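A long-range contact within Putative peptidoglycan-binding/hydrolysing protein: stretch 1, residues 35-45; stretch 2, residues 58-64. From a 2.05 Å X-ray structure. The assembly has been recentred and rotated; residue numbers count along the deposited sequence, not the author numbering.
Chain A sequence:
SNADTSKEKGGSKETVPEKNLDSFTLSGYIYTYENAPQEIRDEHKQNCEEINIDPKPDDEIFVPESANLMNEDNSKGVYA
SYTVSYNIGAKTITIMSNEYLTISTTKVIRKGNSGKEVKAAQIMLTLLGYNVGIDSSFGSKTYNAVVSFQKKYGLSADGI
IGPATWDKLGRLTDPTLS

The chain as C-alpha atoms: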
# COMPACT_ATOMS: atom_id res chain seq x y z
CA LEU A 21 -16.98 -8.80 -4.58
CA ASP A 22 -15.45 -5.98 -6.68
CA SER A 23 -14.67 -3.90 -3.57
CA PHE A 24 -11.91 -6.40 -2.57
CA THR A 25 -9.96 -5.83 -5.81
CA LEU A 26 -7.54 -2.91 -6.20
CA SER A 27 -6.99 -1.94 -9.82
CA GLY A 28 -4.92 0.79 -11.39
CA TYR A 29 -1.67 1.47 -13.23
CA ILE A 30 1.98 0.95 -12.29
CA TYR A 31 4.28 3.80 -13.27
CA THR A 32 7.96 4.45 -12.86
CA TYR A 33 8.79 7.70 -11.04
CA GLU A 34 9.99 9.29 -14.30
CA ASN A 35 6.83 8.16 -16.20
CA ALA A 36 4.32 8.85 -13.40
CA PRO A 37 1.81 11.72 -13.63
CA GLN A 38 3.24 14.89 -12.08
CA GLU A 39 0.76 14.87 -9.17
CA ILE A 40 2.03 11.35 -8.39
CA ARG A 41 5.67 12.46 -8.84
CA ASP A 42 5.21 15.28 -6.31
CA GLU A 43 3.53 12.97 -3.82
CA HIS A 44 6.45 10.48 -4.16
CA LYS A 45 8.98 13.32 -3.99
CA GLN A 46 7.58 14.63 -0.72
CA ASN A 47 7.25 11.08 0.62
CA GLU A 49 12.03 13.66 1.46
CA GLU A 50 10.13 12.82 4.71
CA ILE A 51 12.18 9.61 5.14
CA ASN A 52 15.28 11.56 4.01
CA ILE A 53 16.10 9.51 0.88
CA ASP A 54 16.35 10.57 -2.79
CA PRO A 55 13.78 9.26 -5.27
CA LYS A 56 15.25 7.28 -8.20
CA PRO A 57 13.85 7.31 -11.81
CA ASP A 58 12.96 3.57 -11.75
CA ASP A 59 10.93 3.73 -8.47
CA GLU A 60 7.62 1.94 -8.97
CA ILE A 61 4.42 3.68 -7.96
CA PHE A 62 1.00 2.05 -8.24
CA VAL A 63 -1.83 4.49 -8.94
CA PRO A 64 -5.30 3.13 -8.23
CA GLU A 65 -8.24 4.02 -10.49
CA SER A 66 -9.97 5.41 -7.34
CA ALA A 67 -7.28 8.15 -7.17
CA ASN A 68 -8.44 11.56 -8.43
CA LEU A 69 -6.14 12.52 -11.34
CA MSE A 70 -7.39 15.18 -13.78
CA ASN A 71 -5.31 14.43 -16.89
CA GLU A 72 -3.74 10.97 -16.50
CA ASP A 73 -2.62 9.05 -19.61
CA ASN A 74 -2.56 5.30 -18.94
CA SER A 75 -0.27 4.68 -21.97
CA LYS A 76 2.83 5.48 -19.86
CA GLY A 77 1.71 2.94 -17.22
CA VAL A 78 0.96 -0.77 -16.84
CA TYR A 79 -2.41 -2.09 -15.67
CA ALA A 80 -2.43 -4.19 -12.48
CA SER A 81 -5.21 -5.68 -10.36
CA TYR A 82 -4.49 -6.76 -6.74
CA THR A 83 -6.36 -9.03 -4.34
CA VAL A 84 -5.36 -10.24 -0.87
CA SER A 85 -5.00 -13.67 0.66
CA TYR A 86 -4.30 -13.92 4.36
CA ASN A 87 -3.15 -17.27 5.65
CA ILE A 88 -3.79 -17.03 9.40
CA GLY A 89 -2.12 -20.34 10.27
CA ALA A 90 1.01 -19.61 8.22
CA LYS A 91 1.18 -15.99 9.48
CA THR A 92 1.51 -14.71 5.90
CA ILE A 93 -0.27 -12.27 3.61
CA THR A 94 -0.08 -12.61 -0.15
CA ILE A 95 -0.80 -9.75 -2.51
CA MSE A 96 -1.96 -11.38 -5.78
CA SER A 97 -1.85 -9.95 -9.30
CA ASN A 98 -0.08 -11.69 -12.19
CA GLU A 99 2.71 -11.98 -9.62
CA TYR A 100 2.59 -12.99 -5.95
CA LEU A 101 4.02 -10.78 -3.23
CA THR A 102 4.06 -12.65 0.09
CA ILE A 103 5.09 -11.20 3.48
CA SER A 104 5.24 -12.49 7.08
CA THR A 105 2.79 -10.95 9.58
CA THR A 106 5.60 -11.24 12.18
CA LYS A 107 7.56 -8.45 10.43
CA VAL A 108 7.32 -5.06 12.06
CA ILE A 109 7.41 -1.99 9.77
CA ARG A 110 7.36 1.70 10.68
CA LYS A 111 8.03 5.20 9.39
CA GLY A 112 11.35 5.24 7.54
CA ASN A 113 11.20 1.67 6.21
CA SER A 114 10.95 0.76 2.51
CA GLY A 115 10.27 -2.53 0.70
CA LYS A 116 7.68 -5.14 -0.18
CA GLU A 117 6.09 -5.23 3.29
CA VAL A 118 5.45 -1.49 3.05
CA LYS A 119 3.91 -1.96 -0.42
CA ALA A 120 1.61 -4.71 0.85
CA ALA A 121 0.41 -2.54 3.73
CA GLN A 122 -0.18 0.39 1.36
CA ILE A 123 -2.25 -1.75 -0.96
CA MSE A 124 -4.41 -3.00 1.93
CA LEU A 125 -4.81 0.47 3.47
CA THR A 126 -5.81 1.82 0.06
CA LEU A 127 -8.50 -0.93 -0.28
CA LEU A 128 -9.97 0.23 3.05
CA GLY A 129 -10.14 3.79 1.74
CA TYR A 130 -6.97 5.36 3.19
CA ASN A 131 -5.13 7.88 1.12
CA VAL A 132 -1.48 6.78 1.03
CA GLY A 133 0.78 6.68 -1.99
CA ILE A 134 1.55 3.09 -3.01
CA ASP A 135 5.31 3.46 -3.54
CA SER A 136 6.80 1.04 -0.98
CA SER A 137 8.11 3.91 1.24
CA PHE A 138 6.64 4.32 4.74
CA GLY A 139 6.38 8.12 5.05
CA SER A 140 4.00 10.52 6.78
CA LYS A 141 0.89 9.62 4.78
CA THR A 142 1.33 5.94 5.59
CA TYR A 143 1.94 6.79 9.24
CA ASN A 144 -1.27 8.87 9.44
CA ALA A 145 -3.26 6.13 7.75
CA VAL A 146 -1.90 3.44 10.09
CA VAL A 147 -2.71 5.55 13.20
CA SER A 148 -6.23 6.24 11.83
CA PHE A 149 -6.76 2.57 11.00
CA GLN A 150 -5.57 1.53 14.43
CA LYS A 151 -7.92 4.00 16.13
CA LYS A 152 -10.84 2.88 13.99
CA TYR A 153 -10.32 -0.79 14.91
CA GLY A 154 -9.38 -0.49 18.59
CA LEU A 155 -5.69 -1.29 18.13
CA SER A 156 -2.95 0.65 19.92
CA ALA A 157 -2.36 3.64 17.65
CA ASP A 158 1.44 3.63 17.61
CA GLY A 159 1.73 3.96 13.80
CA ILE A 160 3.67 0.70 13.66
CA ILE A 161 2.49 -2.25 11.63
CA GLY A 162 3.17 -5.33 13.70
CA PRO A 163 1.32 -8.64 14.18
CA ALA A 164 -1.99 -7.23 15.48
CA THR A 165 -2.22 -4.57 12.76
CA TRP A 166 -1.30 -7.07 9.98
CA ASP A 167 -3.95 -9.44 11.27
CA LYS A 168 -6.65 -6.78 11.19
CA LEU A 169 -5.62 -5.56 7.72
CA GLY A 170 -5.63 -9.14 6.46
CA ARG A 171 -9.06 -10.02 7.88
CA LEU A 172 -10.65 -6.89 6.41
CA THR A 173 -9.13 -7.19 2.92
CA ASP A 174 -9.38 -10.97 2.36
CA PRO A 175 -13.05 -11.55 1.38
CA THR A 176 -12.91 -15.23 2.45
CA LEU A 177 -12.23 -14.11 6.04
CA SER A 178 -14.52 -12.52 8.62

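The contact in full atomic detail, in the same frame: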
# COMPACT_ATOMS: atom_id res chain seq x y z
N ASN A 35 8.03 8.21 -15.34
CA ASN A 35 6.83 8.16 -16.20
C ASN A 35 5.53 8.56 -15.50
O ASN A 35 4.54 8.86 -16.17
CB ASN A 35 6.63 6.75 -16.77
CG ASN A 35 7.74 6.33 -17.71
OD1 ASN A 35 8.10 5.15 -17.76
ND2 ASN A 35 8.31 7.28 -18.43
N ALA A 36 5.53 8.57 -14.17
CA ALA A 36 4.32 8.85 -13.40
C ALA A 36 3.74 10.24 -13.66
O ALA A 36 4.48 11.16 -14.00
CB ALA A 36 4.57 8.67 -11.91
N PRO A 37 2.40 10.39 -13.50
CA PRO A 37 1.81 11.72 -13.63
C PRO A 37 2.46 12.65 -12.62
O PRO A 37 2.87 12.19 -11.54
CB PRO A 37 0.33 11.49 -13.31
CG PRO A 37 0.09 10.04 -13.57
CD PRO A 37 1.38 9.35 -13.27
N GLN A 38 2.55 13.93 -12.95
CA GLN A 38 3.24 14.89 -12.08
C GLN A 38 2.69 14.96 -10.65
O GLN A 38 3.46 15.13 -9.71
CB GLN A 38 3.24 16.29 -12.71
CG GLN A 38 4.17 17.26 -12.01
CD GLN A 38 5.62 16.78 -11.98
OE1 GLN A 38 6.08 16.11 -12.90
NE2 GLN A 38 6.34 17.12 -10.92
N GLU A 39 1.38 14.85 -10.50
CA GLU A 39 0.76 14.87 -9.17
C GLU A 39 1.25 13.67 -8.33
O GLU A 39 1.42 13.78 -7.10
CB GLU A 39 -0.76 14.87 -9.31
CG GLU A 39 -1.51 14.96 -7.99
CD GLU A 39 -2.98 15.28 -8.16
OE1 GLU A 39 -3.38 15.81 -9.23
OE2 GLU A 39 -3.75 15.02 -7.20
N ILE A 40 1.50 12.55 -9.01
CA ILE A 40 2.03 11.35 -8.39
C ILE A 40 3.53 11.54 -8.12
O ILE A 40 4.03 11.11 -7.09
CB ILE A 40 1.75 10.10 -9.27
CG1 ILE A 40 0.23 9.93 -9.47
CG2 ILE A 40 2.35 8.84 -8.66
CD1 ILE A 40 -0.58 9.80 -8.20
N ARG A 41 4.24 12.19 -9.04
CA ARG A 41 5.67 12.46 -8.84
C ARG A 41 5.92 13.34 -7.63
O ARG A 41 6.85 13.10 -6.86
CB ARG A 41 6.30 13.11 -10.07
CG ARG A 41 6.56 12.17 -11.22
CD ARG A 41 7.13 12.90 -12.43
NE ARG A 41 8.28 13.75 -12.09
CZ ARG A 41 9.55 13.34 -11.97
NH1 ARG A 41 10.51 14.21 -11.66
NH2 ARG A 41 9.88 12.06 -12.15
N ASP A 42 5.08 14.36 -7.45
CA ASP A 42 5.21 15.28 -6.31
C ASP A 42 4.90 14.59 -4.99
O ASP A 42 5.54 14.87 -3.98
CB ASP A 42 4.30 16.49 -6.49
CG ASP A 42 4.66 17.32 -7.71
OD1 ASP A 42 5.87 17.42 -8.04
OD2 ASP A 42 3.74 17.89 -8.34
N GLU A 43 3.92 13.70 -5.02
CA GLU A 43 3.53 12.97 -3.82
C GLU A 43 4.70 12.05 -3.41
O GLU A 43 5.06 11.98 -2.24
CB GLU A 43 2.25 12.17 -4.09
CG GLU A 43 1.57 11.65 -2.83
CD GLU A 43 0.40 10.71 -3.11
OE1 GLU A 43 0.02 10.50 -4.29
OE2 GLU A 43 -0.15 10.16 -2.13
N HIS A 44 5.31 11.38 -4.40
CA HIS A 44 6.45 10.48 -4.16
C HIS A 44 7.67 11.28 -3.70
O HIS A 44 8.37 10.85 -2.79
CB HIS A 44 6.77 9.67 -5.43
CG HIS A 44 7.91 8.71 -5.26
ND1 HIS A 44 7.82 7.57 -4.50
CD2 HIS A 44 9.16 8.71 -5.79
CE1 HIS A 44 8.97 6.91 -4.55
NE2 HIS A 44 9.80 7.58 -5.33
N LYS A 45 7.89 12.42 -4.34
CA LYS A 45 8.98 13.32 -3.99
C LYS A 45 8.88 13.67 -2.51
O LYS A 45 9.81 13.39 -1.74
CB LYS A 45 8.89 14.61 -4.83
CG LYS A 45 9.98 15.64 -4.58
CD LYS A 45 9.53 17.05 -4.99
CE LYS A 45 9.14 17.16 -6.46
NZ LYS A 45 10.25 16.81 -7.38
N ASP A 58 13.62 4.88 -11.61
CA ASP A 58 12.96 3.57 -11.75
C ASP A 58 12.11 3.13 -10.53
O ASP A 58 11.76 1.95 -10.42
CB ASP A 58 13.99 2.49 -12.14
CG ASP A 58 15.12 2.34 -11.12
OD1 ASP A 58 15.23 3.17 -10.20
OD2 ASP A 58 15.92 1.39 -11.27
N ASP A 59 11.79 4.05 -9.62
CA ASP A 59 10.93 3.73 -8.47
C ASP A 59 9.53 3.43 -8.96
O ASP A 59 8.96 4.23 -9.69
CB ASP A 59 10.83 4.89 -7.48
CG ASP A 59 12.08 5.08 -6.66
OD1 ASP A 59 12.94 4.18 -6.60
OD2 ASP A 59 12.19 6.16 -6.05
N GLU A 60 8.98 2.29 -8.56
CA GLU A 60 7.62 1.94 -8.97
C GLU A 60 6.59 2.57 -8.06
O GLU A 60 6.75 2.58 -6.84
CB GLU A 60 7.42 0.43 -9.00
CG GLU A 60 8.14 -0.25 -10.14
CD GLU A 60 7.70 -1.69 -10.34
OE1 GLU A 60 6.95 -2.21 -9.48
OE2 GLU A 60 8.08 -2.29 -11.37
N ILE A 61 5.54 3.09 -8.68
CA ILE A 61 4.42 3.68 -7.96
C ILE A 61 3.17 3.11 -8.59
O ILE A 61 3.02 3.14 -9.81
CB ILE A 61 4.37 5.22 -8.08
CG1 ILE A 61 5.75 5.84 -7.76
CG2 ILE A 61 3.28 5.78 -7.17
CD1 ILE A 61 5.86 7.30 -8.12
N PHE A 62 2.28 2.57 -7.76
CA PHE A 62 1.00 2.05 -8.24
C PHE A 62 -0.06 3.10 -7.96
O PHE A 62 -0.21 3.57 -6.82
CB PHE A 62 0.64 0.72 -7.58
CG PHE A 62 -0.73 0.20 -7.94
CD1 PHE A 62 -0.99 -0.32 -9.21
CD2 PHE A 62 -1.76 0.23 -7.01
CE1 PHE A 62 -2.26 -0.80 -9.53
CE2 PHE A 62 -3.03 -0.24 -7.33
CZ PHE A 62 -3.27 -0.76 -8.59
N VAL A 63 -0.79 3.48 -9.01
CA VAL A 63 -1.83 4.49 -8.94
C VAL A 63 -3.17 3.82 -9.14
O VAL A 63 -3.47 3.36 -10.24
CB VAL A 63 -1.63 5.56 -10.03
CG1 VAL A 63 -2.75 6.59 -9.98
CG2 VAL A 63 -0.27 6.22 -9.88
N PRO A 64 -3.99 3.75 -8.08
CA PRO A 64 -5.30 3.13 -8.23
C PRO A 64 -6.26 3.98 -9.06
O PRO A 64 -6.11 5.21 -9.13
CB PRO A 64 -5.80 2.97 -6.80
CG PRO A 64 -5.03 3.93 -6.00
CD PRO A 64 -3.76 4.25 -6.71

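A single polar bond, set at the end of an otherwise apolar seam, is the most distinctive feature of this contact: His44 NE2 donates to Asp59 OD2 at 2.9 Å, with an N-H...acceptor angle of 158°, and it is the one hydrogen bond between the two stretches. The example illustrates how a helix can pack on a strand through aliphatic side chains while one directional bond adds specificity. Histidine suits this place because its ring offers different surfaces to different neighbours. The carboxylate of Asp59 meets the ring edge, near its plane, whereas Ile61 lies over one face, its CD1 4.2 Å from the centroid of the His44 ring in an off-centre CH-pi contact. The other ring nitrogen, ND1, is hydrogen-bonded elsewhere in the structure, so this buried side chain leaves neither nitrogen unsatisfied. Its t rotamer at chi1 goes with this placement.

Ile61 is the hub of the apolar part. Its CD1 lies 3.7 Å from His44 CB and 4.2 Å from Ala36 CB, while its CG2 packs 3.5 Å from Ile40 CG2. The branched side chain thus reaches three residues of the first stretch. Ile40 also extends the seam, its CG1 lying 3.8 Å from Val63 CG2.

The spacing follows from secondary structure. Ile40 and His44 are four residues apart, about one helical turn, and both point toward the strand; the bond from His44 N to Ile40 O, 3.0 Å, belongs to the same helix. Along the strand, Ile61 and Val63 point toward the helix, whereas Glu60 and Phe62 point away. Ala36, just before Pro37 at the N-cap, adds a small methyl group to the seam. Together the two stretches bury 304 Å², a modest area drawn largely from these few side chains.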